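Local coordinates for protein lytic chitin monooxygenase (Enterococcus faecalis, PDB 4A02) that cleaves crystalline alpha- and beta-chitin oxidatively at a copper centre, working together with a chitinase to depolymerise the polysaccharide completely, at residues 85-97 / 110-124. Residues are numbered along the deposited sequence; the frame is centred on the assembly and turned at random.
Sequences QHRTASWDYYITK and NFDKIASIDGKQEVP
Strands 88-96 and 111-120 run antiparallel at 166°, paired from Ser90-Asp118 to Thr96-Phe111, as neighbours in one sheet of the beta-sandwich core of this copper monooxygenase. A classic beta bulge interrupts them: Ile114 N and Ala115 N both donate to Tyr93 O from the same face of its carbonyl plane, and the register slips by one residue. On the face carrying Asp92 and Tyr94, Lys113 runs fully extended from a CG anti to its backbone N (chi1 -169°), its methylenes lying against the CD2-CE2 side of the Tyr94 ring. Its NZ then meets Asp92 OD1 at 2.8 Å from above the carboxylate plane. Ser116 OG donates to the same Asp92 OD1 at 2.7 Å, nearly in line with the C-O bond and from the opposite face, so one oxygen is gripped twice. A water bridges Lys113 NZ and Tyr94 OH. On the other face, Trp91 CD1 rests 4.0 Å from Ile117 CG2, Ala115 CB touches Tyr93 CD1, and Ile95 CG2 meets Ile114 CG2. Strand 127-134 packs against this side, while Trp148 stacks on Trp91. Near the Lys97 end, Thr96 CG2 sits over the Phe111 face, 3.7 Å from the ring centroid, in a CH-pi contact. Lys97 bends to place NZ on the syn lone pair of Asp112 OD1, whose partner oxygen, OD2, takes a salt bridge from Arg138. At the other end, a type I' turn from Gly119 to Glu122 redirects the chain. Copper ligand His86 sets its O against Pro124 CD while its imidazole turns away. Val123 CG2 lies over the centre of the Arg87 guanidinium, and Arg87 NH1 donates in the guanidinium plane to Gln121 O at 2.7 Å. Beyond it, Gln85 NE2 reaches a lone pair of Pro124 O at 2.7 Å, with an N-H...O angle of 161°.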
ATOM      1  N   GLN A  85       5.559  -1.626 -16.709  1.00 15.34           N
ATOM      2  CA  GLN A  85       6.676  -0.855 -16.159  1.00 16.26           C
ATOM      3  C   GLN A  85       6.557   0.574 -16.767  1.00 18.17           C
ATOM      4  O   GLN A  85       6.475   0.700 -17.937  1.00 26.42           O
ATOM      5  CB  GLN A  85       7.991  -1.527 -16.461  1.00 18.99           C
ATOM      6  CG  GLN A  85       8.109  -2.930 -15.947  1.00 17.15           C
ATOM      7  CD  GLN A  85       9.121  -3.682 -16.801  1.00 21.70           C
ATOM      8  OE1 GLN A  85       8.681  -4.363 -17.742  1.00 31.83           O
ATOM      9  NE2 GLN A  85      10.417  -3.502 -16.580  1.00 24.83           N
ATOM     10  N   HIS A  86       6.500   1.600 -15.992  1.00 17.83           N
ATOM     11  CA  HIS A  86       6.584   2.991 -16.446  1.00 16.29           C
ATOM     12  C   HIS A  86       7.779   3.679 -15.865  1.00 14.45           C
ATOM     13  O   HIS A  86       8.143   3.337 -14.762  1.00 15.36           O
ATOM     14  CB  HIS A  86       5.439   3.850 -15.912  1.00 18.72           C
ATOM     15  CG  HIS A  86       4.247   3.629 -16.714  1.00 19.06           C
ATOM     16  ND1 HIS A  86       3.701   4.588 -17.536  1.00 21.83           N
ATOM     17  CD2 HIS A  86       3.497   2.512 -16.885  1.00 21.08           C
ATOM     18  CE1 HIS A  86       2.624   4.051 -18.145  1.00 39.93           C
ATOM     19  NE2 HIS A  86       2.506   2.802 -17.762  1.00 21.93           N
ATOM     20  N   ARG A  87       8.279   4.650 -16.628  1.00 14.54           N
ATOM     21  CA  ARG A  87       9.220   5.604 -16.050  1.00 15.75           C
ATOM     22  C   ARG A  87       8.590   6.078 -14.741  1.00 12.62           C
ATOM     23  O   ARG A  87       7.376   6.315 -14.726  1.00 13.03           O
ATOM     24  CB  ARG A  87       9.436   6.803 -17.027  1.00 19.39           C
ATOM     25  CG  ARG A  87      10.120   6.438 -18.311  1.00 29.55           C
ATOM     26  CD  ARG A  87      10.648   7.545 -19.195  1.00 40.61           C
ATOM     27  NE  ARG A  87      11.559   6.834 -20.128  1.00 46.63           N
ATOM     28  CZ  ARG A  87      12.826   6.507 -20.001  1.00 56.65           C
ATOM     29  NH1 ARG A  87      13.568   6.806 -18.943  1.00 44.61           N
ATOM     30  NH2 ARG A  87      13.407   5.844 -20.994  1.00 74.24           N
ATOM     31  N   THR A  88       9.435   6.167 -13.732  1.00 12.34           N
ATOM     32  CA  THR A  88       8.981   6.433 -12.381  1.00 10.81           C
ATOM     33  C   THR A  88       9.513   7.757 -11.826  1.00  9.96           C
ATOM     34  O   THR A  88      10.711   8.032 -11.905  1.00 12.10           O
ATOM     35  CB  THR A  88       9.416   5.283 -11.494  1.00 12.35           C
ATOM     36  OG1 THR A  88       8.724   4.103 -11.933  1.00 13.52           O
ATOM     37  CG2 THR A  88       9.011   5.505 -10.050  1.00 11.40           C
ATOM     38  N   ALA A  89       8.621   8.541 -11.230  1.00  9.23           N
ATOM     39  CA  ALA A  89       8.990   9.766 -10.518  1.00  9.50           C
ATOM     40  C   ALA A  89       9.424   9.486  -9.089  1.00  9.53           C
ATOM     41  O   ALA A  89      10.411  10.082  -8.636  1.00 11.75           O
ATOM     42  CB  ALA A  89       7.844  10.762 -10.497  1.00 11.05           C
ATOM     43  N   SER A  90       8.726   8.638  -8.347  1.00  9.07           N
ATOM     44  CA  SER A  90       8.884   8.567  -6.935  1.00  9.00           C
ATOM     45  C   SER A  90       8.266   7.347  -6.353  1.00  7.98           C
ATOM     46  O   SER A  90       7.366   6.741  -6.912  1.00  8.07           O
ATOM     47  CB  SER A  90       8.191   9.794  -6.301  1.00  9.71           C
ATOM     48  OG  SER A  90       6.850   9.862  -6.723  1.00 10.51           O
ATOM     49  N   TRP A  91       8.738   7.004  -5.138  1.00  8.01           N
ATOM     50  CA  TRP A  91       8.141   5.953  -4.291  1.00  7.64           C
ATOM     51  C   TRP A  91       8.066   6.556  -2.909  1.00  8.23           C
ATOM     52  O   TRP A  91       9.090   6.959  -2.335  1.00 11.56           O
ATOM     53  CB  TRP A  91       8.982   4.698  -4.266  1.00  9.29           C
ATOM     54  CG  TRP A  91       9.467   4.171  -5.596  1.00  9.72           C
ATOM     55  CD1 TRP A  91      10.572   4.576  -6.326  1.00 10.53           C
ATOM     56  CD2 TRP A  91       8.848   3.120  -6.349  1.00  9.62           C
ATOM     57  NE1 TRP A  91      10.676   3.841  -7.456  1.00 11.33           N
ATOM     58  CE2 TRP A  91       9.616   2.931  -7.498  1.00  9.81           C
ATOM     59  CE3 TRP A  91       7.732   2.332  -6.149  1.00  9.40           C
ATOM     60  CZ2 TRP A  91       9.286   1.978  -8.459  1.00 11.10           C
ATOM     61  CZ3 TRP A  91       7.416   1.375  -7.083  1.00 10.48           C
ATOM     62  CH2 TRP A  91       8.181   1.179  -8.240  1.00 11.35           C
ATOM     63  N   ASP A  92       6.866   6.623  -2.325  1.00  6.90           N
ATOM     64  CA  ASP A  92       6.672   7.189  -1.000  1.00  7.10           C
ATOM     65  C   ASP A  92       6.019   6.174  -0.087  1.00  6.37           C
ATOM     66  O   ASP A  92       5.180   5.390  -0.522  1.00  7.49           O
ATOM     67  CB  ASP A  92       5.785   8.436  -1.046  1.00  8.81           C
ATOM     68  CG  ASP A  92       6.429   9.568  -1.812  1.00 10.09           C
ATOM     69  OD1 ASP A  92       7.410  10.120  -1.297  1.00 11.94           O
ATOM     70  OD2 ASP A  92       5.924   9.884  -2.865  1.00 21.37           O
ATOM     71  N   TYR A  93       6.393   6.214   1.195  1.00  6.43           N
ATOM     72  CA  TYR A  93       5.873   5.275   2.175  1.00  6.30           C
ATOM     73  C   TYR A  93       5.500   5.994   3.444  1.00  6.10           C
ATOM     74  O   TYR A  93       6.255   6.843   3.943  1.00  7.25           O
ATOM     75  CB  TYR A  93       6.898   4.195   2.481  1.00  6.77           C
ATOM     76  CG  TYR A  93       7.269   3.345   1.303  1.00  6.63           C
ATOM     77  CD1 TYR A  93       8.253   3.743   0.396  1.00  6.99           C
ATOM     78  CD2 TYR A  93       6.625   2.149   1.040  1.00  7.25           C
ATOM     79  CE1 TYR A  93       8.574   2.951  -0.679  1.00  7.68           C
ATOM     80  CE2 TYR A  93       6.952   1.374  -0.033  1.00  7.76           C
ATOM     81  CZ  TYR A  93       7.940   1.765  -0.909  1.00  8.06           C
ATOM     82  OH  TYR A  93       8.202   0.924  -1.960  1.00 10.17           O
ATOM     83  N   TYR A  94       4.345   5.605   3.987  1.00  6.17           N
ATOM     84  CA  TYR A  94       3.772   6.114   5.223  1.00  6.11           C
ATOM     85  C   TYR A  94       3.413   4.963   6.122  1.00  6.07           C
ATOM     86  O   TYR A  94       3.134   3.864   5.611  1.00  6.42           O
ATOM     87  CB  TYR A  94       2.507   6.942   4.902  1.00  6.74           C
ATOM     88  CG  TYR A  94       2.669   8.020   3.879  1.00  7.57           C
ATOM     89  CD1 TYR A  94       2.646   7.694   2.500  1.00  8.27           C
ATOM     90  CD2 TYR A  94       2.843   9.343   4.208  1.00 10.30           C
ATOM     91  CE1 TYR A  94       2.782   8.662   1.531  1.00 10.13           C
ATOM     92  CE2 TYR A  94       3.003  10.331   3.209  1.00 12.13           C
ATOM     93  CZ  TYR A  94       2.975   9.941   1.859  1.00 11.23           C
ATOM     94  OH  TYR A  94       3.139  10.934   0.902  1.00 16.27           O
ATOM     95  N   ILE A  95       3.311   5.174   7.440  1.00  6.22           N
ATOM     96  CA  ILE A  95       2.826   4.154   8.322  1.00  5.98           C
ATOM     97  C   ILE A  95       1.980   4.797   9.421  1.00  6.13           C
ATOM     98  O   ILE A  95       2.317   5.882   9.934  1.00  6.98           O
ATOM     99  CB  ILE A  95       3.941   3.268   8.899  1.00  6.67           C
ATOM    100  CG1 ILE A  95       3.382   2.041   9.602  1.00  7.27           C
ATOM    101  CG2 ILE A  95       4.881   4.048   9.795  1.00  8.17           C
ATOM    102  CD1 ILE A  95       4.451   1.050  10.010  1.00  8.39           C
ATOM    103  N   THR A  96       0.906   4.133   9.811  1.00  5.98           N
ATOM    104  CA  THR A  96       0.089   4.579  10.906  1.00  6.45           C
ATOM    105  C   THR A  96       0.906   4.782  12.169  1.00  6.36           C
ATOM    106  O   THR A  96       1.877   4.065  12.426  1.00  6.71           O
ATOM    107  CB  THR A  96      -1.043   3.540  11.184  1.00  6.26           C
ATOM    108  OG1 THR A  96      -0.504   2.224  11.149  1.00  6.20           O
ATOM    109  CG2 THR A  96      -2.147   3.627  10.164  1.00  7.17           C
ATOM    110  N   LYS A  97       0.484   5.751  12.972  1.00  6.71           N
ATOM    111  CA  LYS A  97       0.995   5.988  14.313  1.00  6.65           C
ATOM    112  C   LYS A  97       0.420   4.975  15.279  1.00  6.43           C
ATOM    113  O   LYS A  97      -0.738   4.557  15.168  1.00  6.61           O
ATOM    114  CB  LYS A  97       0.616   7.418  14.745  1.00  7.63           C
ATOM    115  CG  LYS A  97       1.155   8.473  13.831  1.00  9.65           C
ATOM    116  CD  LYS A  97       0.498   9.818  14.068  1.00 14.12           C
ATOM    117  CE  LYS A  97       1.267  10.558  14.942  1.00 21.33           C
ATOM    118  NZ  LYS A  97       2.279  11.447  14.360  1.00 15.54           N
ATOM    119  N   ASN A 110      -3.297  10.335  10.444  1.00  7.98           N
ATOM    120  CA  ASN A 110      -2.926   9.344  11.443  1.00  7.98           C
ATOM    121  C   ASN A 110      -1.680   8.550  11.080  1.00  7.71           C
ATOM    122  O   ASN A 110      -1.378   7.565  11.768  1.00  9.14           O
ATOM    123  CB  ASN A 110      -4.090   8.413  11.703  1.00  8.15           C
ATOM    124  CG  ASN A 110      -5.257   9.136  12.311  1.00  9.39           C
ATOM    125  OD1 ASN A 110      -5.091  10.044  13.101  1.00 10.57           O
ATOM    126  ND2 ASN A 110      -6.475   8.731  11.892  1.00 11.56           N
ATOM    127  N   PHE A 111      -0.976   8.973  10.042  1.00  7.94           N
ATOM    128  CA  PHE A 111       0.231   8.344   9.528  1.00  7.63           C
ATOM    129  C   PHE A 111       1.414   9.299   9.652  1.00  8.06           C
ATOM    130  O   PHE A 111       1.240  10.518   9.562  1.00 10.26           O
ATOM    131  CB  PHE A 111       0.101   7.938   8.075  1.00  7.73           C
ATOM    132  CG  PHE A 111      -0.904   6.882   7.707  1.00  7.09           C
ATOM    133  CD1 PHE A 111      -2.252   7.031   7.862  1.00  7.10           C
ATOM    134  CD2 PHE A 111      -0.450   5.687   7.126  1.00  7.03           C
ATOM    135  CE1 PHE A 111      -3.153   6.075   7.435  1.00  7.45           C
ATOM    136  CE2 PHE A 111      -1.344   4.706   6.714  1.00  7.09           C
ATOM    137  CZ  PHE A 111      -2.703   4.904   6.878  1.00  7.26           C
ATOM    138  N   ASP A 112       2.598   8.711   9.746  1.00  7.88           N
ATOM    139  CA  ASP A 112       3.863   9.410   9.535  1.00  8.22           C
ATOM    140  C   ASP A 112       4.431   8.985   8.196  1.00  7.44           C
ATOM    141  O   ASP A 112       4.398   7.804   7.842  1.00  8.33           O
ATOM    142  CB  ASP A 112       4.892   9.061  10.614  1.00  8.85           C
ATOM    143  CG  ASP A 112       4.495   9.526  12.032  1.00 10.03           C
ATOM    144  OD1 ASP A 112       3.841  10.573  12.143  1.00 15.02           O
ATOM    145  OD2 ASP A 112       4.841   8.818  12.985  1.00 10.45           O
ATOM    146  N   LYS A 113       5.061   9.923   7.495  1.00  7.94           N
ATOM    147  CA  LYS A 113       5.840   9.594   6.316  1.00  7.92           C
ATOM    148  C   LYS A 113       7.190   9.041   6.718  1.00  8.28           C
ATOM    149  O   LYS A 113       7.858   9.650   7.572  1.00 10.43           O
ATOM    150  CB  LYS A 113       6.014  10.814   5.393  1.00  9.40           C
ATOM    151  CG  LYS A 113       6.579  10.411   4.051  1.00  9.79           C
ATOM    152  CD  LYS A 113       6.603  11.559   3.065  1.00 11.25           C
ATOM    153  CE  LYS A 113       6.831  11.054   1.674  1.00 12.34           C
ATOM    154  NZ  LYS A 113       7.117  12.086   0.677  1.00 16.01           N
ATOM    155  N   ILE A 114       7.568   7.906   6.179  1.00  7.70           N
ATOM    156  CA  ILE A 114       8.803   7.222   6.575  1.00  7.94           C
ATOM    157  C   ILE A 114       9.808   7.043   5.458  1.00  8.61           C
ATOM    158  O   ILE A 114      11.000   6.744   5.783  1.00 10.15           O
ATOM    159  CB  ILE A 114       8.520   5.896   7.317  1.00  9.11           C
ATOM    160  CG1 ILE A 114       7.780   4.903   6.467  1.00  8.70           C
ATOM    161  CG2 ILE A 114       7.826   6.205   8.639  1.00  9.36           C
ATOM    162  CD1 ILE A 114       7.714   3.509   7.067  1.00  9.82           C
ATOM    163  N   ALA A 115       9.473   7.210   4.209  1.00  8.36           N
ATOM    164  CA  ALA A 115      10.453   7.132   3.123  1.00  9.16           C
ATOM    165  C   ALA A 115       9.955   7.856   1.903  1.00  9.26           C
ATOM    166  O   ALA A 115       8.755   7.887   1.629  1.00  9.09           O
ATOM    167  CB  ALA A 115      10.779   5.670   2.759  1.00 10.05           C
ATOM    168  N   SER A 116      10.908   8.402   1.171  1.00 11.05           N
ATOM    169  CA  SER A 116      10.656   8.999  -0.143  1.00 12.66           C
ATOM    170  C   SER A 116      11.873   8.668  -1.009  1.00 13.49           C
ATOM    171  O   SER A 116      12.998   9.111  -0.699  1.00 20.25           O
ATOM    172  CB  SER A 116      10.473  10.515  -0.066  1.00 17.50           C
ATOM    173  OG  SER A 116      10.006  11.017  -1.343  1.00 20.49           O
ATOM    174  N   ILE A 117      11.680   7.934  -2.046  1.00 13.08           N
ATOM    175  CA  ILE A 117      12.747   7.465  -2.920  1.00 13.66           C
ATOM    176  C   ILE A 117      12.505   8.039  -4.315  1.00 15.40           C
ATOM    177  O   ILE A 117      11.458   7.906  -4.914  1.00 16.11           O
ATOM    178  CB  ILE A 117      12.754   5.960  -2.970  1.00 15.39           C
ATOM    179  CG1 ILE A 117      12.951   5.379  -1.560  1.00 16.86           C
ATOM    180  CG2 ILE A 117      13.745   5.363  -3.972  1.00 17.25           C
ATOM    181  CD1 ILE A 117      12.702   3.885  -1.491  1.00 20.31           C
ATOM    182  N   ASP A 118      13.582   8.704  -4.833  1.00 16.67           N
ATOM    183  CA  ASP A 118      13.490   9.323  -6.154  1.00 16.41           C
ATOM    184  C   ASP A 118      13.505   8.231  -7.202  1.00 16.30           C
ATOM    185  O   ASP A 118      14.401   7.369  -7.170  1.00 22.17           O
ATOM    186  CB  ASP A 118      14.644  10.346  -6.279  1.00 18.54           C
ATOM    187  CG  ASP A 118      14.630  11.186  -7.569  1.00 20.53           C
ATOM    188  OD1 ASP A 118      13.801  11.076  -8.512  1.00 18.29           O
ATOM    189  OD2 ASP A 118      15.470  12.120  -7.638  1.00 25.73           O
ATOM    190  N   GLY A 119      12.584   8.256  -8.122  1.00 14.72           N
ATOM    191  CA  GLY A 119      12.576   7.337  -9.200  1.00 15.38           C
ATOM    192  C   GLY A 119      13.473   7.638 -10.369  1.00 16.06           C
ATOM    193  O   GLY A 119      13.786   6.800 -11.200  1.00 19.52           O
ATOM    194  N   LYS A 120      13.901   8.897 -10.449  1.00 17.73           N
ATOM    195  CA  LYS A 120      14.863   9.412 -11.465  1.00 18.91           C
ATOM    196  C   LYS A 120      14.390   9.237 -12.895  1.00 17.63           C
ATOM    197  O   LYS A 120      15.194   9.238 -13.827  1.00 21.69           O
ATOM    198  CB  LYS A 120      16.208   8.746 -11.313  1.00 23.70           C
ATOM    199  CG  LYS A 120      16.832   9.170  -9.965  1.00 30.34           C
ATOM    200  CD  LYS A 120      18.089   8.425  -9.577  1.00 35.97           C
ATOM    201  CE  LYS A 120      17.717   7.090  -8.924  1.00 47.81           C
ATOM    202  NZ  LYS A 120      18.809   6.214  -8.382  1.00 55.81           N
ATOM    203  N   GLN A 121      13.083   9.124 -13.085  1.00 15.01           N
ATOM    204  CA  GLN A 121      12.512   8.950 -14.431  1.00 15.60           C
ATOM    205  C   GLN A 121      13.058   7.725 -15.117  1.00 19.17           C
ATOM    206  O   GLN A 121      13.222   7.579 -16.327  1.00 34.20           O
ATOM    207  CB  GLN A 121      12.673  10.205 -15.305  1.00 18.82           C
ATOM    208  CG  GLN A 121      11.812  11.386 -14.820  1.00 20.24           C
ATOM    209  CD  GLN A 121      10.336  11.136 -15.049  1.00 22.24           C
ATOM    210  OE1 GLN A 121       9.885  10.213 -15.685  1.00 21.80           O
ATOM    211  NE2 GLN A 121       9.633  11.978 -14.419  1.00 48.48           N
ATOM    212  N   GLU A 122      13.439   6.756 -14.291  1.00 20.03           N
ATOM    213  CA  GLU A 122      13.888   5.538 -14.945  1.00 22.21           C
ATOM    214  C   GLU A 122      12.756   4.508 -15.029  1.00 16.57           C
ATOM    215  O   GLU A 122      11.787   4.516 -14.229  1.00 15.97           O
ATOM    216  CB  GLU A 122      14.977   4.929 -14.116  1.00 28.77           C
ATOM    217  CG  GLU A 122      16.100   5.878 -13.729  1.00 48.16           C
ATOM    218  CD  GLU A 122      16.943   5.076 -12.711  1.00 62.88           C
ATOM    219  OE1 GLU A 122      16.396   4.118 -12.105  1.00 79.96           O
ATOM    220  OE2 GLU A 122      18.132   5.436 -12.583  1.00 81.83           O
ATOM    221  N   VAL A 123      12.882   3.565 -15.924  1.00 23.04           N
ATOM    222  CA  VAL A 123      11.951   2.478 -16.065  1.00 18.15           C
ATOM    223  C   VAL A 123      12.389   1.324 -15.147  1.00 17.33           C
ATOM    224  O   VAL A 123      13.462   0.751 -15.301  1.00 23.11           O
ATOM    225  CB  VAL A 123      11.875   1.968 -17.519  1.00 20.22           C
ATOM    226  CG1 VAL A 123      10.886   0.800 -17.612  1.00 24.89           C
ATOM    227  CG2 VAL A 123      11.471   3.131 -18.403  1.00 22.87           C
ATOM    228  N   PRO A 124      11.603   1.002 -14.177  1.00 16.17           N
ATOM    229  CA  PRO A 124      12.011  -0.036 -13.224  1.00 15.95           C
ATOM    230  C   PRO A 124      11.847  -1.412 -13.834  1.00 14.15           C
ATOM    231  O   PRO A 124      11.112  -1.563 -14.828  1.00 16.64           O
ATOM    232  CB  PRO A 124      11.020   0.147 -12.039  1.00 18.64           C
ATOM    233  CG  PRO A 124       9.859   0.829 -12.677  1.00 27.08           C
ATOM    234  CD  PRO A 124      10.328   1.598 -13.874  1.00 18.23           C
TER
HETATM  235  O   HOH W   1      11.311  12.635  -9.076  1.00 24.99           O
HETATM  236  O   HOH W   2       4.398  13.186   0.908  1.00 34.63           O